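Local coordinates for protein Two-component sensor histidine kinase (Nostoc sp., PDB 6OZB) that probably senses light through a bilin held in its GAF domain, here phycoerythrobilin, as part of a cyanobacterial phytochrome of the histidine kinase type, at residues 16-21 with 41-46; 45-50 with 166-171; 49-54 with 66-71. The protein carries 1 engineered substitution. One frame throughout, in Å; residues are numbered along the deposited sequence.

Overall arrangement
All three contacts gather around the end of helix 32-47 and the antiparallel sheet of the GAF domain. Interaction 1 comes first along the chain and pairs helix 12-27 with helix 32-47. Interaction 2 takes in the last turn of that helix, sharing Ala45 and Leu46 with interaction 1; interactions 2 and 3 share Thr49 and Asp50. Their centres lie about 7 Å apart, and about 12 and 13 Å from the centre of interaction 1. Strand 51-57 lies between strands 63-70 and 161-170 in the sheet, so interaction 3 joins it to one neighbour while interaction 2 ties the preceding turn to the other. His169 and Met53 carry these two contacts to the phycoerythrobilin pocket.

Interaction 1: residues 16-21 with 41-46; sequences ESVLRR and AEVRAL
Val18 carries the apolar part of this contact. CG1, anti to the backbone N (chi1 170°), meets CG2 of Val43 at 4.2 Å. CG2 reaches CD2 of Leu46 at 4.1 Å and also lies near the carbonyl O of Glu42.

In the polar part, the Arg21 and Glu42 side chains cross at about a right angle. It is the aliphatic portion of Arg21 that touches the carboxylate, with CD 3.4 Å from OE1 of Glu42. The charged ends do not form a salt bridge: Arg21 NH1 stays 4.5 Å from Glu42 OE2, which lies well out of the guanidinium plane. A water joins them instead. It accepts from Arg21 NH1 at 2.8 Å, in the guanidinium plane, and donates to Glu42 OE2 at 2.9 Å. The direct salt bridge of Glu42 OE1 is to Arg25, one turn beyond Arg21 on helix 12-27.

The two segments form an antiparallel helix pair, 179° apart with axes 10.2 Å from each other, which stacks helix 12-27 on helix 32-47. Helix 178-201 packs beside both: Leu19 touches Met186, and Val43 and Leu46 touch Ile187. Val43 also reaches Val52 on strand 51-57, so helix 32-47 lies against the GAF sheet.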
# COMPACT_ATOMS: atom_id res chain seq x y z
N GLU C 16 4.74 19.30 -21.94
CA GLU C 16 4.62 20.73 -22.21
C GLU C 16 4.14 20.96 -23.65
O GLU C 16 3.31 21.82 -23.93
CB GLU C 16 5.94 21.44 -21.94
CG GLU C 16 6.27 21.53 -20.45
CD GLU C 16 5.20 22.26 -19.65
OE1 GLU C 16 4.72 23.33 -20.09
OE2 GLU C 16 4.83 21.76 -18.56
N SER C 17 4.66 20.15 -24.56
CA SER C 17 4.29 20.30 -25.96
C SER C 17 2.84 19.86 -26.19
O SER C 17 2.13 20.47 -26.99
CB SER C 17 5.24 19.48 -26.83
OG SER C 17 4.76 19.42 -28.15
N VAL C 18 2.37 18.84 -25.48
CA VAL C 18 0.97 18.45 -25.56
C VAL C 18 0.04 19.58 -25.11
O VAL C 18 -1.00 19.84 -25.72
CB VAL C 18 0.68 17.20 -24.70
CG1 VAL C 18 -0.81 16.94 -24.59
CG2 VAL C 18 1.37 15.98 -25.32
N LEU C 19 0.41 20.26 -24.03
CA LEU C 19 -0.41 21.35 -23.53
C LEU C 19 -0.45 22.49 -24.53
O LEU C 19 -1.50 23.09 -24.73
CB LEU C 19 0.17 21.87 -22.22
CG LEU C 19 0.08 20.97 -20.97
CD1 LEU C 19 0.06 21.86 -19.76
CD2 LEU C 19 -1.05 20.01 -20.94
N ARG C 20 0.70 22.80 -25.13
CA ARG C 20 0.79 23.87 -26.12
C ARG C 20 -0.06 23.55 -27.32
O ARG C 20 -0.67 24.43 -27.89
CB ARG C 20 2.23 24.12 -26.54
CG ARG C 20 3.09 24.84 -25.48
CD ARG C 20 4.37 25.36 -26.06
NE ARG C 20 5.23 24.29 -26.56
CZ ARG C 20 6.19 23.66 -25.88
NH1 ARG C 20 6.44 23.97 -24.62
NH2 ARG C 20 6.91 22.72 -26.48
N ARG C 21 -0.09 22.27 -27.70
CA ARG C 21 -0.84 21.90 -28.89
C ARG C 21 -2.36 22.02 -28.61
O ARG C 21 -3.12 22.39 -29.49
CB ARG C 21 -0.44 20.50 -29.33
CG ARG C 21 0.95 20.44 -29.96
CD ARG C 21 1.32 18.98 -30.28
NE ARG C 21 2.69 18.85 -30.79
CZ ARG C 21 3.06 19.17 -32.04
NH1 ARG C 21 2.16 19.65 -32.90
NH2 ARG C 21 4.32 19.03 -32.42
N ALA C 41 -4.91 11.52 -29.46
CA ALA C 41 -3.78 10.87 -30.15
C ALA C 41 -2.43 11.34 -29.64
O ALA C 41 -1.47 10.58 -29.54
CB ALA C 41 -3.86 11.11 -31.66
N GLU C 42 -2.33 12.63 -29.34
CA GLU C 42 -1.10 13.19 -28.82
C GLU C 42 -0.89 12.69 -27.39
O GLU C 42 0.22 12.38 -26.98
CB GLU C 42 -1.18 14.72 -28.94
CG GLU C 42 -1.15 15.06 -30.43
CD GLU C 42 -1.38 16.52 -30.75
OE1 GLU C 42 -1.64 17.30 -29.82
OE2 GLU C 42 -1.26 16.89 -31.95
N VAL C 43 -1.96 12.53 -26.64
CA VAL C 43 -1.80 11.99 -25.29
C VAL C 43 -1.32 10.54 -25.31
O VAL C 43 -0.46 10.14 -24.52
CB VAL C 43 -3.10 12.12 -24.47
CG1 VAL C 43 -2.98 11.43 -23.12
CG2 VAL C 43 -3.39 13.59 -24.26
N ARG C 44 -1.84 9.74 -26.24
CA ARG C 44 -1.45 8.33 -26.28
C ARG C 44 0.02 8.24 -26.61
O ARG C 44 0.74 7.44 -26.02
CB ARG C 44 -2.27 7.56 -27.32
CG ARG C 44 -2.20 6.04 -27.13
CD ARG C 44 -2.07 5.29 -28.46
NE ARG C 44 -0.86 5.68 -29.15
CZ ARG C 44 0.37 5.22 -28.89
NH1 ARG C 44 0.60 4.34 -27.92
NH2 ARG C 44 1.38 5.67 -29.63
N ALA C 45 0.47 9.08 -27.53
CA ALA C 45 1.86 9.07 -27.92
C ALA C 45 2.74 9.43 -26.73
O ALA C 45 3.81 8.86 -26.55
CB ALA C 45 2.08 10.02 -29.07
N LEU C 46 2.28 10.37 -25.91
CA LEU C 46 3.03 10.77 -24.73
C LEU C 46 3.15 9.65 -23.71
O LEU C 46 4.22 9.39 -23.19
CB LEU C 46 2.38 11.99 -24.07
CG LEU C 46 3.02 12.48 -22.77
CD1 LEU C 46 4.39 13.03 -23.02
CD2 LEU C 46 2.13 13.53 -22.16
O HOH W 1 -0.62 19.58 -32.89

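Interaction 2: residues 45-50 with 166-171; sequences ALLGTD and LVSHHS. With PEB (phycoerythrobilin), chain F.
Asp50 OD2 is gripped by two donors of Ser171. The hydroxyl OG donates at 2.7 Å, nearly along the C-O axis of OD2. The backbone N of Ser171 donates at 2.9 Å on the anti side, 24° out of the carboxylate plane. His170 CG is anti to its backbone N (chi1 -158°). The same Asp50 oxygen lies over one face of the His170 ring, and carboxylate and ring planes are 26° apart. The backbone N of Asp50 comes in at the ring edge, in plane, and makes a weak hydrogen bond to His170 ND1 at 3.0 Å. An alanine at Asp50 would probably leave the N-H and hydroxyl of Ser171 without their shared acceptor and the His170 face without its carboxylate cover.

Thr49 adds a hydroxyl pair: its OG1 is 3.0 Å from Ser168 OG, and either could donate. Leu47 CD1 approaches the same Ser168 OG at 3.9 Å.

His169 turns its ring end away from the turn. NE2 gives a weak hydrogen bond to OD of phycoerythrobilin at 2.7 Å, while ND1 is hydrogen-bonded to Arg51 NH2, which probably helps fix the ring.

Gly48, with positive phi, ends helix 32-47. The turn beyond it leads into strand 51-57, which pairs with strand 161-170. Strand 150-158 flanks 161-170 on its other edge, and helix 178-201 touches Leu47 through Glu180 and Leu166 through Met184 and Val188.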
# COMPACT_ATOMS: atom_id res chain seq x y z
N ALA C 45 0.47 9.08 -27.53
CA ALA C 45 1.86 9.07 -27.92
C ALA C 45 2.74 9.43 -26.73
O ALA C 45 3.81 8.86 -26.55
CB ALA C 45 2.08 10.02 -29.07
N LEU C 46 2.28 10.37 -25.91
CA LEU C 46 3.03 10.77 -24.73
C LEU C 46 3.15 9.65 -23.71
O LEU C 46 4.22 9.39 -23.19
CB LEU C 46 2.38 11.99 -24.07
CG LEU C 46 3.02 12.48 -22.77
CD1 LEU C 46 4.39 13.03 -23.02
CD2 LEU C 46 2.13 13.53 -22.16
N LEU C 47 2.04 8.99 -23.41
CA LEU C 47 2.02 7.97 -22.37
C LEU C 47 2.50 6.62 -22.86
O LEU C 47 3.01 5.81 -22.09
CB LEU C 47 0.61 7.84 -21.81
CG LEU C 47 -0.05 9.07 -21.24
CD1 LEU C 47 -1.47 8.73 -20.92
CD2 LEU C 47 0.68 9.53 -20.00
N GLY C 48 2.34 6.38 -24.16
CA GLY C 48 2.85 5.17 -24.79
C GLY C 48 2.01 3.92 -24.57
O GLY C 48 2.45 2.80 -24.86
N THR C 49 0.80 4.10 -24.09
CA THR C 49 -0.06 2.99 -23.75
C THR C 49 -0.91 2.56 -24.94
O THR C 49 -1.04 3.30 -25.93
CB THR C 49 -0.96 3.38 -22.61
OG1 THR C 49 -1.55 4.64 -22.94
CG2 THR C 49 -0.15 3.51 -21.33
N ASP C 50 -1.53 1.39 -24.84
CA ASP C 50 -2.22 0.80 -25.99
C ASP C 50 -3.51 1.51 -26.37
O ASP C 50 -3.87 1.48 -27.53
CB ASP C 50 -2.57 -0.66 -25.74
CG ASP C 50 -1.35 -1.57 -25.65
OD1 ASP C 50 -0.33 -1.34 -26.35
OD2 ASP C 50 -1.44 -2.56 -24.86
N LEU C 166 -10.23 11.08 -18.32
CA LEU C 166 -9.14 10.67 -19.20
C LEU C 166 -8.71 9.27 -18.76
O LEU C 166 -8.35 9.06 -17.59
CB LEU C 166 -7.97 11.63 -19.13
CG LEU C 166 -6.72 11.30 -19.91
CD1 LEU C 166 -7.04 11.32 -21.40
CD2 LEU C 166 -5.62 12.29 -19.57
N VAL C 167 -8.82 8.31 -19.67
CA VAL C 167 -8.60 6.90 -19.37
C VAL C 167 -7.46 6.31 -20.20
O VAL C 167 -7.47 6.42 -21.42
CB VAL C 167 -9.84 6.06 -19.62
CG1 VAL C 167 -9.64 4.61 -19.16
CG2 VAL C 167 -11.03 6.62 -18.90
N SER C 168 -6.50 5.68 -19.54
CA SER C 168 -5.35 5.07 -20.21
C SER C 168 -5.31 3.59 -19.88
O SER C 168 -5.15 3.23 -18.71
CB SER C 168 -4.08 5.77 -19.75
OG SER C 168 -2.90 5.20 -20.33
N HIS C 169 -5.48 2.74 -20.89
CA HIS C 169 -5.46 1.28 -20.75
C HIS C 169 -4.23 0.68 -21.41
O HIS C 169 -3.81 1.14 -22.48
CB HIS C 169 -6.66 0.62 -21.42
CG HIS C 169 -7.96 0.81 -20.71
ND1 HIS C 169 -9.17 0.46 -21.29
CD2 HIS C 169 -8.26 1.27 -19.48
CE1 HIS C 169 -10.15 0.70 -20.44
NE2 HIS C 169 -9.62 1.18 -19.33
N HIS C 170 -3.68 -0.37 -20.80
CA HIS C 170 -2.56 -1.10 -21.39
C HIS C 170 -2.71 -2.58 -21.19
O HIS C 170 -3.18 -3.03 -20.14
CB HIS C 170 -1.25 -0.61 -20.79
CG HIS C 170 -0.07 -0.88 -21.64
ND1 HIS C 170 0.05 -0.37 -22.92
CD2 HIS C 170 1.04 -1.61 -21.42
CE1 HIS C 170 1.20 -0.76 -23.43
NE2 HIS C 170 1.83 -1.50 -22.54
N SER C 171 -2.34 -3.34 -22.23
CA SER C 171 -2.50 -4.80 -22.25
C SER C 171 -1.41 -5.55 -21.47
O SER C 171 -1.47 -6.78 -21.30
CB SER C 171 -2.49 -5.31 -23.70
OG SER C 171 -1.19 -5.20 -24.27
CHC PEB F . -15.33 2.23 -15.23
NC PEB F . -15.09 1.60 -12.79
C1C PEB F . -14.49 2.06 -11.66
C2C PEB F . -13.78 3.20 -11.93
C3C PEB F . -13.94 3.49 -13.27
C4C PEB F . -14.77 2.47 -13.80
CMC PEB F . -13.31 4.71 -13.90
CAC PEB F . -12.96 3.98 -10.84
CBC PEB F . -11.67 3.25 -10.52
CGC PEB F . -10.66 3.55 -11.60
O1C PEB F . -10.36 4.76 -11.83
O2C PEB F . -10.12 2.62 -12.27
ND PEB F . -13.25 2.52 -16.44
C1D PEB F . -14.67 3.03 -16.24
C2D PEB F . -15.29 2.79 -17.53
C3D PEB F . -14.42 2.20 -18.41
C4D PEB F . -13.13 2.02 -17.84
CMD PEB F . -16.79 3.07 -17.81
CAD PEB F . -14.82 1.69 -19.81
CBD PEB F . -13.98 1.92 -20.87
OD PEB F . -12.13 1.55 -18.35
NA PEB F . -18.17 -2.33 -12.14
C1A PEB F . -18.97 -3.00 -13.11
C2A PEB F . -20.05 -3.78 -12.41
C3A PEB F . -19.90 -3.53 -10.92
C4A PEB F . -18.68 -2.59 -10.81
CMA PEB F . -21.48 -3.43 -12.94
CBA PEB F . -20.78 -5.78 -10.06
OA PEB F . -18.79 -2.93 -14.31
CHA PEB F . -18.16 -2.20 -9.61
CAA PEB F . -19.66 -4.73 -10.00
NB PEB F . -16.42 -0.32 -10.50
C1B PEB F . -17.00 -1.22 -9.49
C2B PEB F . -16.33 -1.05 -8.22
C3B PEB F . -15.32 -0.06 -8.41
C4B PEB F . -15.35 0.43 -9.83
CHB PEB F . -14.49 1.41 -10.27
CMB PEB F . -16.66 -1.79 -6.96
CAB PEB F . -14.35 0.44 -7.36
CBB PEB F . -13.04 -0.30 -7.51
CGB PEB F . -12.19 0.14 -6.31
O1B PEB F . -11.84 1.36 -6.25
O2B PEB F . -11.89 -0.68 -5.42

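Interaction 3: residues 49-54 with 66-71; sequences TDRVMI and IAESIH. Engineered in segment 66-71: His71 (natural residue Tyr).
Arg51 and Ile70 bring their side chains together by different first torsions. Arg51 CG is anti to its backbone N (chi1 177°), whereas Ile70 CG1 is anti to its carbonyl carbon (chi1 -68°). The two side chains then lie side by side and point the same way, with Arg51 CG 3.7 Å from Ile70 CG1. Ile70 CD1 meets Arg51 CD.

Met53 and Glu68 also lie side by side, on the same face of the sheet. Met53 SD is 3.9 Å from Glu68 OE1. That oxygen also meets Arg51 CD at 3.6 Å, so it touches the aliphatic part of the arginine. The guanidinium and carboxylate planes are 14° apart, but their charged atoms are not in contact. Arg51 NH1 bonds to Pro76 O, while Glu68 bonds to Ser77 OG and Leu78 N. The opposite charges probably still attract each other.

The backbones form an antiparallel ladder. Arg51 with Ile70 and Met53 with Glu68 are non-hydrogen-bonded pairs, alternating with the hydrogen-bonded pairs Val52 with Ser69 and Ile54 with Ala67. Ser69 N gives to Val52 O at 2.9 Å, and Val52 N gives to Ser69 O. Ile54 N gives to Ala67 O at 2.9 Å. Ile54 O receives Ile66 N at 2.9 Å and, weakly, Ala67 N; Ile66 and Ala67 both face Ile54 in a classic beta bulge. At the other end, N of His71, an engineered residue, gives to Asp50 O at 3.0 Å.

Strands 51-57 and 63-70 make a beta hairpin. On the face of Val52, Ile54 and Ala67, helix 32-47 packs with Arg44 and Thr40. On the opposite face, Met53 touches phycoerythrobilin. Strand 161-170 pairs with the other edge of 51-57, where Asp50 and Arg51 both face His169 in a second classic bulge.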
# COMPACT_ATOMS: atom_id res chain seq x y z
N THR C 49 0.80 4.10 -24.09
CA THR C 49 -0.06 2.99 -23.75
C THR C 49 -0.91 2.56 -24.94
O THR C 49 -1.04 3.30 -25.93
CB THR C 49 -0.96 3.38 -22.61
OG1 THR C 49 -1.55 4.64 -22.94
CG2 THR C 49 -0.15 3.51 -21.33
N ASP C 50 -1.53 1.39 -24.84
CA ASP C 50 -2.22 0.80 -25.99
C ASP C 50 -3.51 1.51 -26.37
O ASP C 50 -3.87 1.48 -27.53
CB ASP C 50 -2.57 -0.66 -25.74
CG ASP C 50 -1.35 -1.57 -25.65
OD1 ASP C 50 -0.33 -1.34 -26.35
OD2 ASP C 50 -1.44 -2.56 -24.86
N ARG C 51 -4.20 2.11 -25.40
CA ARG C 51 -5.52 2.72 -25.66
C ARG C 51 -5.74 3.86 -24.67
O ARG C 51 -5.68 3.65 -23.46
CB ARG C 51 -6.64 1.67 -25.55
CG ARG C 51 -8.09 2.20 -25.73
CD ARG C 51 -9.12 1.06 -25.90
NE ARG C 51 -9.29 0.28 -24.68
CZ ARG C 51 -9.86 -0.92 -24.62
NH1 ARG C 51 -10.33 -1.52 -25.71
NH2 ARG C 51 -9.93 -1.54 -23.45
N VAL C 52 -5.95 5.07 -25.21
CA VAL C 52 -6.30 6.24 -24.41
C VAL C 52 -7.66 6.71 -24.90
O VAL C 52 -7.90 6.76 -26.10
CB VAL C 52 -5.26 7.35 -24.51
CG1 VAL C 52 -5.72 8.63 -23.83
CG2 VAL C 52 -3.96 6.86 -23.89
N MET C 53 -8.54 7.03 -23.96
CA MET C 53 -9.91 7.44 -24.28
C MET C 53 -10.31 8.65 -23.46
O MET C 53 -9.81 8.84 -22.35
CB MET C 53 -10.88 6.31 -24.01
CG MET C 53 -10.56 5.05 -24.76
SD MET C 53 -11.61 3.71 -24.21
CE MET C 53 -11.01 3.51 -22.56
N ILE C 54 -11.22 9.46 -24.00
CA ILE C 54 -11.90 10.44 -23.19
C ILE C 54 -13.37 10.01 -23.12
O ILE C 54 -14.01 9.68 -24.13
CB ILE C 54 -11.72 11.86 -23.76
CG1 ILE C 54 -10.25 12.24 -23.56
CG2 ILE C 54 -12.66 12.84 -23.05
CD1 ILE C 54 -9.89 13.60 -23.95
N ILE C 66 -16.06 9.27 -26.20
CA ILE C 66 -16.24 10.25 -27.28
C ILE C 66 -14.96 10.48 -28.06
O ILE C 66 -14.99 11.13 -29.10
CB ILE C 66 -16.78 11.59 -26.76
CG1 ILE C 66 -15.90 12.19 -25.68
CG2 ILE C 66 -18.20 11.39 -26.27
CD1 ILE C 66 -16.10 13.71 -25.50
N ALA C 67 -13.83 9.99 -27.55
CA ALA C 67 -12.57 10.04 -28.29
C ALA C 67 -11.66 8.90 -27.86
O ALA C 67 -11.68 8.49 -26.69
CB ALA C 67 -11.88 11.38 -28.10
N GLU C 68 -10.84 8.43 -28.79
CA GLU C 68 -10.03 7.25 -28.57
C GLU C 68 -8.84 7.21 -29.52
O GLU C 68 -8.96 7.54 -30.72
CB GLU C 68 -10.91 6.02 -28.73
CG GLU C 68 -10.19 4.69 -28.69
CD GLU C 68 -11.15 3.57 -28.95
OE1 GLU C 68 -11.44 2.81 -28.01
OE2 GLU C 68 -11.63 3.48 -30.10
N SER C 69 -7.69 6.82 -28.99
CA SER C 69 -6.52 6.54 -29.81
C SER C 69 -5.89 5.23 -29.36
O SER C 69 -5.65 5.01 -28.18
CB SER C 69 -5.53 7.72 -29.75
OG SER C 69 -4.36 7.47 -30.51
N ILE C 70 -5.70 4.34 -30.32
CA ILE C 70 -5.17 3.02 -30.07
C ILE C 70 -3.91 2.80 -30.88
O ILE C 70 -3.81 3.21 -32.03
CB ILE C 70 -6.22 1.94 -30.40
CG1 ILE C 70 -7.37 2.06 -29.38
CG2 ILE C 70 -5.60 0.52 -30.39
CD1 ILE C 70 -8.56 1.16 -29.68
N HIS C 71 -2.95 2.13 -30.27
CA HIS C 71 -1.70 1.77 -30.92
C HIS C 71 -1.82 0.47 -31.70
O HIS C 71 -2.00 -0.57 -31.10
CB HIS C 71 -0.60 1.61 -29.87
CG HIS C 71 0.77 1.42 -30.45
ND1 HIS C 71 1.36 2.32 -31.31
CD2 HIS C 71 1.65 0.40 -30.31
CE1 HIS C 71 2.56 1.88 -31.65
NE2 HIS C 71 2.76 0.72 -31.05